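Local coordinates for divalent-cation tolerance protein CutA (Pyrococcus horikoshii, PDB 1UKU), which binds copper between its trimers and takes part in resistance to heavy metals, probably assembling into larger oligomers when the metal is bound, at residues A[54-66]-A[90-102]. Numbering follows the deposited sequence.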
ATOM      1  N   ILE A  54      -3.499   6.746  -2.950  1.00  5.43           N
ATOM      2  CA  ILE A  54      -3.987   5.456  -3.385  1.00  6.76           C
ATOM      3  C   ILE A  54      -5.337   5.713  -4.064  1.00  6.17           C
ATOM      4  O   ILE A  54      -6.314   6.096  -3.420  1.00  6.11           O
ATOM      5  CB  ILE A  54      -4.150   4.497  -2.185  1.00  6.76           C
ATOM      6  CG1 ILE A  54      -2.810   4.245  -1.485  1.00 10.12           C
ATOM      7  CG2 ILE A  54      -4.734   3.161  -2.659  1.00 10.92           C
ATOM      8  CD1 ILE A  54      -2.940   3.819  -0.016  1.00 14.57           C
ATOM      9  N   LEU A  55      -5.390   5.475  -5.362  1.00  6.10           N
ATOM     10  CA  LEU A  55      -6.577   5.684  -6.180  1.00  5.98           C
ATOM     11  C   LEU A  55      -7.207   4.369  -6.583  1.00  6.38           C
ATOM     12  O   LEU A  55      -6.501   3.414  -6.836  1.00  6.50           O
ATOM     13  CB  LEU A  55      -6.226   6.474  -7.448  1.00  6.61           C
ATOM     14  CG  LEU A  55      -5.244   7.653  -7.288  1.00  6.66           C
ATOM     15  CD1 LEU A  55      -4.958   8.278  -8.608  1.00  8.00           C
ATOM     16  CD2 LEU A  55      -5.802   8.688  -6.306  1.00  7.00           C
ATOM     17  N   LYS A  56      -8.532   4.337  -6.650  1.00  7.03           N
ATOM     18  CA  LYS A  56      -9.258   3.098  -6.968  1.00  7.87           C
ATOM     19  C   LYS A  56     -10.112   3.356  -8.192  1.00  6.82           C
ATOM     20  O   LYS A  56     -10.871   4.310  -8.236  1.00  7.91           O
ATOM     21  CB  LYS A  56     -10.100   2.641  -5.770  1.00  8.59           C
ATOM     22  CG  LYS A  56      -9.265   2.515  -4.461  1.00 12.06           C
ATOM     23  CD  LYS A  56     -10.088   2.359  -3.168  1.00 17.99           C
ATOM     24  CE  LYS A  56      -9.647   3.323  -2.007  1.00 19.10           C
ATOM     25  NZ  LYS A  56     -10.257   4.760  -1.991  1.00 17.61           N
ATOM     26  N   THR A  57      -9.981   2.505  -9.220  1.00  6.91           N
ATOM     27  CA  THR A  57     -10.786   2.705 -10.440  1.00  7.88           C
ATOM     28  C   THR A  57     -10.942   1.380 -11.198  1.00  8.07           C
ATOM     29  O   THR A  57     -10.538   0.335 -10.714  1.00  7.59           O
ATOM     30  CB  THR A  57     -10.209   3.832 -11.317  1.00  8.38           C
ATOM     31  OG1 THR A  57     -11.189   4.221 -12.303  1.00  8.70           O
ATOM     32  CG2 THR A  57      -8.971   3.382 -12.078  1.00  7.72           C
ATOM     33  N   ARG A  58     -11.567   1.456 -12.370  1.00  8.80           N
ATOM     34  CA  ARG A  58     -11.718   0.301 -13.236  1.00  8.96           C
ATOM     35  C   ARG A  58     -10.503   0.069 -14.087  1.00  8.60           C
ATOM     36  O   ARG A  58      -9.842   0.992 -14.506  1.00  9.14           O
ATOM     37  CB  ARG A  58     -12.913   0.463 -14.180  1.00  8.62           C
ATOM     38  CG  ARG A  58     -14.239   0.768 -13.527  1.00  9.40           C
ATOM     39  CD  ARG A  58     -15.403   0.519 -14.466  1.00 10.05           C
ATOM     40  NE  ARG A  58     -15.232   1.144 -15.767  1.00  8.73           N
ATOM     41  CZ  ARG A  58     -15.853   2.238 -16.172  1.00  8.50           C
ATOM     42  NH1 ARG A  58     -16.652   2.928 -15.335  1.00  9.16           N
ATOM     43  NH2 ARG A  58     -15.634   2.707 -17.396  1.00  7.91           N
ATOM     44  N   GLU A  59     -10.259  -1.191 -14.420  1.00  9.79           N
ATOM     45  CA  GLU A  59      -9.172  -1.536 -15.333  1.00 10.52           C
ATOM     46  C   GLU A  59      -9.221  -0.789 -16.658  1.00 10.73           C
ATOM     47  O   GLU A  59      -8.203  -0.323 -17.171  1.00 11.06           O
ATOM     48  CB  GLU A  59      -9.239  -3.003 -15.723  1.00 12.17           C
ATOM     49  CG  GLU A  59      -8.759  -3.955 -14.696  1.00 14.57           C
ATOM     50  CD  GLU A  59      -9.818  -4.342 -13.717  1.00 18.53           C
ATOM     51  OE1 GLU A  59     -10.870  -3.632 -13.694  1.00 18.67           O
ATOM     52  OE2 GLU A  59      -9.607  -5.382 -13.037  1.00 19.00           O
ATOM     53  N   ASP A  60     -10.419  -0.706 -17.251  1.00 10.62           N
ATOM     54  CA  ASP A  60     -10.555  -0.130 -18.578  1.00 11.07           C
ATOM     55  C   ASP A  60     -10.265   1.368 -18.611  1.00 10.02           C
ATOM     56  O   ASP A  60     -10.059   1.920 -19.664  1.00 10.93           O
ATOM     57  CB  ASP A  60     -11.946  -0.410 -19.182  1.00 11.38           C
ATOM     58  CG  ASP A  60     -13.051   0.262 -18.410  1.00 10.15           C
ATOM     59  OD1 ASP A  60     -13.486  -0.323 -17.413  1.00 12.25           O
ATOM     60  OD2 ASP A  60     -13.468   1.383 -18.751  1.00 11.87           O
ATOM     61  N   LEU A  61     -10.221   2.022 -17.442  1.00  9.70           N
ATOM     62  CA  LEU A  61      -9.915   3.437 -17.366  1.00  9.04           C
ATOM     63  C   LEU A  61      -8.406   3.740 -17.169  1.00  8.44           C
ATOM     64  O   LEU A  61      -8.024   4.900 -17.120  1.00  9.04           O
ATOM     65  CB  LEU A  61     -10.747   4.104 -16.258  1.00  9.33           C
ATOM     66  CG  LEU A  61     -12.268   4.151 -16.498  1.00  9.31           C
ATOM     67  CD1 LEU A  61     -12.982   4.662 -15.295  1.00  9.33           C
ATOM     68  CD2 LEU A  61     -12.555   5.062 -17.647  1.00 10.90           C
ATOM     69  N   TRP A  62      -7.571   2.717 -17.081  1.00  8.07           N
ATOM     70  CA  TRP A  62      -6.142   2.908 -16.769  1.00  8.17           C
ATOM     71  C   TRP A  62      -5.446   3.894 -17.705  1.00  8.46           C
ATOM     72  O   TRP A  62      -4.799   4.813 -17.255  1.00  8.15           O
ATOM     73  CB  TRP A  62      -5.404   1.578 -16.771  1.00  8.71           C
ATOM     74  CG  TRP A  62      -3.922   1.682 -16.852  1.00  7.46           C
ATOM     75  CD1 TRP A  62      -3.131   1.130 -17.805  1.00  8.86           C
ATOM     76  CD2 TRP A  62      -3.045   2.326 -15.926  1.00  8.06           C
ATOM     77  NE1 TRP A  62      -1.806   1.407 -17.548  1.00  8.60           N
ATOM     78  CE2 TRP A  62      -1.727   2.166 -16.412  1.00  8.29           C
ATOM     79  CE3 TRP A  62      -3.238   3.076 -14.765  1.00  7.23           C
ATOM     80  CZ2 TRP A  62      -0.610   2.668 -15.743  1.00  8.22           C
ATOM     81  CZ3 TRP A  62      -2.113   3.598 -14.115  1.00  7.86           C
ATOM     82  CH2 TRP A  62      -0.823   3.388 -14.604  1.00  8.25           C
ATOM     83  N   GLU A  63      -5.529   3.697 -19.017  1.00  8.98           N
ATOM     84  CA  GLU A  63      -4.748   4.539 -19.919  1.00  8.84           C
ATOM     85  C   GLU A  63      -5.214   5.994 -19.879  1.00  9.87           C
ATOM     86  O   GLU A  63      -4.409   6.910 -19.873  1.00 10.71           O
ATOM     87  CB  GLU A  63      -4.753   3.992 -21.376  1.00  9.12           C
ATOM     88  CG  GLU A  63      -3.977   2.688 -21.552  1.00 11.71           C
ATOM     89  CD  GLU A  63      -2.501   2.778 -21.192  1.00 10.74           C
ATOM     90  OE1 GLU A  63      -1.936   3.887 -21.044  1.00 14.53           O
ATOM     91  OE2 GLU A  63      -1.891   1.688 -21.071  1.00 15.02           O
ATOM     92  N   GLU A  64      -6.525   6.195 -19.823  1.00  9.84           N
ATOM     93  CA  GLU A  64      -7.059   7.527 -19.733  1.00 10.93           C
ATOM     94  C   GLU A  64      -6.639   8.177 -18.423  1.00 10.31           C
ATOM     95  O   GLU A  64      -6.318   9.347 -18.381  1.00 10.49           O
ATOM     96  CB  GLU A  64      -8.588   7.475 -19.877  1.00 12.52           C
ATOM     97  CG  GLU A  64      -9.242   8.832 -19.987  1.00 15.10           C
ATOM     98  CD  GLU A  64     -10.728   8.767 -20.298  1.00 15.10           C
ATOM     99  OE1 GLU A  64     -11.298   9.864 -20.406  1.00 18.49           O
ATOM    100  OE2 GLU A  64     -11.307   7.659 -20.392  1.00 17.86           O
ATOM    101  N   LEU A  65      -6.676   7.412 -17.335  1.00  9.12           N
ATOM    102  CA  LEU A  65      -6.330   7.952 -16.026  1.00  8.81           C
ATOM    103  C   LEU A  65      -4.843   8.301 -15.972  1.00  8.87           C
ATOM    104  O   LEU A  65      -4.457   9.341 -15.464  1.00  8.41           O
ATOM    105  CB  LEU A  65      -6.684   6.950 -14.930  1.00  8.10           C
ATOM    106  CG  LEU A  65      -6.206   7.319 -13.517  1.00  7.82           C
ATOM    107  CD1 LEU A  65      -6.764   8.649 -13.080  1.00  8.92           C
ATOM    108  CD2 LEU A  65      -6.541   6.222 -12.542  1.00  7.69           C
ATOM    109  N   LYS A  66      -4.010   7.408 -16.499  1.00  9.38           N
ATOM    110  CA  LYS A  66      -2.584   7.632 -16.521  1.00  9.26           C
ATOM    111  C   LYS A  66      -2.263   8.907 -17.293  1.00  9.71           C
ATOM    112  O   LYS A  66      -1.461   9.725 -16.838  1.00  8.91           O
ATOM    113  CB  LYS A  66      -1.873   6.456 -17.150  1.00  9.98           C
ATOM    114  CG  LYS A  66      -0.366   6.669 -17.211  1.00 12.08           C
ATOM    115  CD  LYS A  66       0.384   5.532 -17.848  1.00 15.66           C
ATOM    116  CE  LYS A  66       0.809   5.919 -19.211  1.00 20.58           C
ATOM    117  NZ  LYS A  66       0.566   4.841 -20.138  1.00 19.69           N
ATOM    118  N   GLU A  90     -18.106  -7.855  -3.958  1.00 11.64           N
ATOM    119  CA  GLU A  90     -18.925  -7.370  -5.054  1.00 12.31           C
ATOM    120  C   GLU A  90     -19.665  -6.065  -4.814  1.00 11.98           C
ATOM    121  O   GLU A  90     -19.786  -5.285  -5.743  1.00 12.41           O
ATOM    122  CB  GLU A  90     -19.946  -8.444  -5.442  1.00 13.75           C
ATOM    123  CG  GLU A  90     -20.993  -7.961  -6.427  1.00 17.07           C
ATOM    124  CD  GLU A  90     -20.400  -7.560  -7.761  1.00 19.74           C
ATOM    125  OE1 GLU A  90     -19.233  -7.917  -8.018  1.00 22.30           O
ATOM    126  OE2 GLU A  90     -21.096  -6.886  -8.551  1.00 24.17           O
ATOM    127  N   ASP A  91     -20.201  -5.855  -3.617  1.00 12.71           N
ATOM    128  CA  ASP A  91     -20.948  -4.621  -3.351  1.00 12.82           C
ATOM    129  C   ASP A  91     -20.055  -3.376  -3.561  1.00 11.78           C
ATOM    130  O   ASP A  91     -20.481  -2.347  -4.100  1.00 11.41           O
ATOM    131  CB  ASP A  91     -21.599  -4.608  -1.951  1.00 14.18           C
ATOM    132  CG  ASP A  91     -20.668  -5.066  -0.833  1.00 19.19           C
ATOM    133  OD1 ASP A  91     -19.950  -6.096  -0.973  1.00 25.69           O
ATOM    134  OD2 ASP A  91     -20.615  -4.458   0.267  1.00 25.84           O
ATOM    135  N   TYR A  92     -18.796  -3.482  -3.162  1.00 10.75           N
ATOM    136  CA  TYR A  92     -17.877  -2.392  -3.383  1.00  9.96           C
ATOM    137  C   TYR A  92     -17.568  -2.215  -4.874  1.00  9.30           C
ATOM    138  O   TYR A  92     -17.536  -1.096  -5.390  1.00  9.06           O
ATOM    139  CB  TYR A  92     -16.587  -2.590  -2.590  1.00 10.47           C
ATOM    140  CG  TYR A  92     -15.671  -1.413  -2.739  1.00 10.76           C
ATOM    141  CD1 TYR A  92     -15.867  -0.279  -1.989  1.00 12.81           C
ATOM    142  CD2 TYR A  92     -14.650  -1.414  -3.679  1.00 12.54           C
ATOM    143  CE1 TYR A  92     -15.030   0.819  -2.142  1.00 14.33           C
ATOM    144  CE2 TYR A  92     -13.840  -0.324  -3.849  1.00 15.60           C
ATOM    145  CZ  TYR A  92     -14.019   0.767  -3.060  1.00 15.39           C
ATOM    146  OH  TYR A  92     -13.196   1.871  -3.230  1.00 19.97           O
ATOM    147  N   LEU A  93     -17.308  -3.324  -5.557  1.00  9.15           N
ATOM    148  CA  LEU A  93     -17.016  -3.261  -6.970  1.00  9.11           C
ATOM    149  C   LEU A  93     -18.170  -2.619  -7.730  1.00  9.22           C
ATOM    150  O   LEU A  93     -17.957  -1.780  -8.580  1.00  9.16           O
ATOM    151  CB  LEU A  93     -16.707  -4.646  -7.520  1.00  9.06           C
ATOM    152  CG  LEU A  93     -16.295  -4.694  -8.981  1.00 10.21           C
ATOM    153  CD1 LEU A  93     -15.044  -3.852  -9.262  1.00 11.89           C
ATOM    154  CD2 LEU A  93     -16.078  -6.162  -9.284  1.00 11.33           C
ATOM    155  N   LYS A  94     -19.398  -2.977  -7.382  1.00  9.48           N
ATOM    156  CA  LYS A  94     -20.572  -2.394  -8.048  1.00 10.11           C
ATOM    157  C   LYS A  94     -20.645  -0.885  -7.842  1.00  9.35           C
ATOM    158  O   LYS A  94     -20.920  -0.132  -8.776  1.00  9.36           O
ATOM    159  CB  LYS A  94     -21.851  -3.060  -7.555  1.00 11.14           C
ATOM    160  CG  LYS A  94     -23.101  -2.593  -8.264  1.00 15.88           C
ATOM    161  CD  LYS A  94     -22.985  -2.839  -9.767  1.00 20.53           C
ATOM    162  CE  LYS A  94     -24.339  -2.796 -10.463  1.00 23.95           C
ATOM    163  NZ  LYS A  94     -24.962  -4.143 -10.479  1.00 26.02           N
ATOM    164  N   TRP A  95     -20.370  -0.452  -6.621  1.00  9.77           N
ATOM    165  CA  TRP A  95     -20.339   0.961  -6.303  1.00 10.27           C
ATOM    166  C   TRP A  95     -19.250   1.672  -7.113  1.00  9.82           C
ATOM    167  O   TRP A  95     -19.474   2.702  -7.683  1.00  9.74           O
ATOM    168  CB  TRP A  95     -20.092   1.148  -4.792  1.00  9.73           C
ATOM    169  CG  TRP A  95     -19.887   2.579  -4.406  1.00 12.22           C
ATOM    170  CD1 TRP A  95     -20.852   3.525  -4.204  1.00 12.55           C
ATOM    171  CD2 TRP A  95     -18.638   3.237  -4.204  1.00 11.95           C
ATOM    172  NE1 TRP A  95     -20.279   4.738  -3.893  1.00 14.68           N
ATOM    173  CE2 TRP A  95     -18.917   4.582  -3.867  1.00 10.54           C
ATOM    174  CE3 TRP A  95     -17.304   2.831  -4.264  1.00 12.62           C
ATOM    175  CZ2 TRP A  95     -17.910   5.500  -3.615  1.00 13.71           C
ATOM    176  CZ3 TRP A  95     -16.313   3.761  -3.996  1.00 11.75           C
ATOM    177  CH2 TRP A  95     -16.615   5.058  -3.694  1.00 11.61           C
ATOM    178  N   LEU A  96     -18.063   1.090  -7.167  1.00  8.99           N
ATOM    179  CA  LEU A  96     -16.978   1.714  -7.901  1.00  9.02           C
ATOM    180  C   LEU A  96     -17.313   1.866  -9.388  1.00  9.06           C
ATOM    181  O   LEU A  96     -16.996   2.886 -10.007  1.00  9.37           O
ATOM    182  CB  LEU A  96     -15.704   0.887  -7.688  1.00  9.06           C
ATOM    183  CG  LEU A  96     -14.464   1.243  -8.510  1.00  9.39           C
ATOM    184  CD1 LEU A  96     -13.232   0.966  -7.667  1.00 10.40           C
ATOM    185  CD2 LEU A  96     -14.391   0.499  -9.829  1.00 10.33           C
ATOM    186  N   ILE A  97     -17.944   0.839  -9.974  1.00  9.05           N
ATOM    187  CA  ILE A  97     -18.362   0.921 -11.379  1.00 10.41           C
ATOM    188  C   ILE A  97     -19.433   2.015 -11.557  1.00 10.57           C
ATOM    189  O   ILE A  97     -19.391   2.817 -12.492  1.00 10.20           O
ATOM    190  CB  ILE A  97     -18.873  -0.451 -11.840  1.00 10.90           C
ATOM    191  CG1 ILE A  97     -17.716  -1.444 -11.916  1.00 11.52           C
ATOM    192  CG2 ILE A  97     -19.590  -0.349 -13.207  1.00 12.33           C
ATOM    193  CD1 ILE A  97     -18.153  -2.897 -12.057  1.00 12.86           C
ATOM    194  N   GLU A  98     -20.365   2.069 -10.628  1.00 10.80           N
ATOM    195  CA  GLU A  98     -21.433   3.077 -10.689  1.00 12.21           C
ATOM    196  C   GLU A  98     -20.868   4.478 -10.651  1.00 12.34           C
ATOM    197  O   GLU A  98     -21.382   5.377 -11.318  1.00 12.71           O
ATOM    198  CB  GLU A  98     -22.437   2.870  -9.570  1.00 13.16           C
ATOM    199  CG  GLU A  98     -23.305   1.662  -9.832  1.00 17.86           C
ATOM    200  CD  GLU A  98     -24.118   1.217  -8.640  1.00 22.37           C
ATOM    201  OE1 GLU A  98     -24.897   0.251  -8.820  1.00 28.22           O
ATOM    202  OE2 GLU A  98     -23.996   1.820  -7.545  1.00 26.43           O
ATOM    203  N   GLU A  99     -19.800   4.671  -9.873  1.00 11.93           N
ATOM    204  CA  GLU A  99     -19.251   6.011  -9.639  1.00 12.18           C
ATOM    205  C   GLU A  99     -18.221   6.458 -10.665  1.00 12.41           C
ATOM    206  O   GLU A  99     -17.771   7.597 -10.628  1.00 14.08           O
ATOM    207  CB  GLU A  99     -18.638   6.073  -8.236  1.00 13.33           C
ATOM    208  CG  GLU A  99     -19.638   5.878  -7.093  1.00 15.51           C
ATOM    209  CD  GLU A  99     -20.716   6.970  -6.938  1.00 19.54           C
ATOM    210  OE1 GLU A  99     -21.563   6.765  -6.039  1.00 21.79           O
ATOM    211  OE2 GLU A  99     -20.793   8.005  -7.666  1.00 17.53           O
ATOM    212  N   THR A 100     -17.857   5.600 -11.606  1.00 10.12           N
ATOM    213  CA  THR A 100     -16.864   5.976 -12.602  1.00 10.71           C
ATOM    214  C   THR A 100     -17.523   6.146 -13.980  1.00 10.58           C
ATOM    215  O   THR A 100     -18.601   5.595 -14.234  1.00 11.17           O
ATOM    216  CB  THR A 100     -15.710   4.969 -12.641  1.00  9.70           C
ATOM    217  OG1 THR A 100     -16.184   3.616 -12.592  1.00  9.57           O
ATOM    218  CG2 THR A 100     -14.836   5.154 -11.377  1.00 10.42           C
ATOM    219  N   LYS A 101     -16.849   6.868 -14.856  1.00 12.57           N
ATOM    220  CA  LYS A 101     -17.436   7.353 -16.095  1.00 14.06           C
ATOM    221  C   LYS A 101     -17.746   6.213 -17.047  1.00 15.39           C
ATOM    222  O   LYS A 101     -17.107   5.157 -17.027  1.00 13.98           O
ATOM    223  CB  LYS A 101     -16.546   8.395 -16.765  1.00 15.43           C
ATOM    224  CG  LYS A 101     -15.284   7.827 -17.361  1.00 16.73           C
ATOM    225  CD  LYS A 101     -14.406   8.915 -18.000  1.00 20.09           C
ATOM    226  CE  LYS A 101     -14.866   9.319 -19.385  1.00 21.21           C
ATOM    227  NZ  LYS A 101     -13.994  10.392 -19.999  1.00 21.02           N
ATOM    228  N   LYS A 102     -18.755   6.442 -17.881  1.00 16.95           N
ATOM    229  CA  LYS A 102     -19.221   5.425 -18.816  1.00 20.41           C
ATOM    230  C   LYS A 102     -19.240   5.910 -20.243  1.00 22.47           C
ATOM    231  O   LYS A 102     -18.187   6.326 -20.725  1.00 25.84           O
ATOM    232  CB  LYS A 102     -20.610   4.937 -18.397  1.00 21.12           C
ATOM    233  CG  LYS A 102     -20.558   4.202 -17.089  1.00 23.78           C
ATOM    234  CD  LYS A 102     -21.888   4.081 -16.389  1.00 24.52           C
ATOM    235  CE  LYS A 102     -21.630   3.471 -15.020  1.00 26.11           C
ATOM    236  NZ  LYS A 102     -21.076   4.512 -14.126  1.00 23.54           N
ATOM    237  OXT LYS A 102     -20.300   5.826 -20.872  1.00 23.58           O
TER
HETATM  238  O   HOH W   1     -12.350   2.907  -0.079  1.00 34.30           O
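R58, just past the end of strand 44-57, reaches to the C-terminal tail that follows helix 90-99, tying that last helix to the ferredoxin-like core of this GlnB-like CutA subunit. The helix crosses strand 54-57 almost perpendicularly, their axes 9.1 Å apart. From R58, CB leaves the backbone pointing neither at the helix nor away from it; CG then lies 3.7 Å from CD2 of L96, the leucine that also packs on the backbone of K56 and T57. CD comes 4.0 Å from CG1 of I97. A bend at chi3 (-50°) turns the guanidinium toward the tail, with CD1 of L61 over the centre of one face. NE and NH2 take the two carboxylate oxygens of D60 side-on, each through a syn lone pair, the NE bond nearly straight at 171°. NH1 and NH2 together grip the carbonyl oxygen of K101 end-on, at 2.8 and 2.9 Å, while NH1 adds a weak bond to OG1 of T100, itself bonded to the L96 carbonyl. The D60 and K101 partners all lie close to the guanidinium plane, so together they hold its rotation. T57 faces its hydroxyl elsewhere, to the L26 carbonyl. Beyond R58, K101 lays CG 3.9 Å from CD2 of L61, and its NZ meets OE1 of E64 on helix 62-72 at 2.8 Å, on the syn side and 18° out of the carboxylate plane.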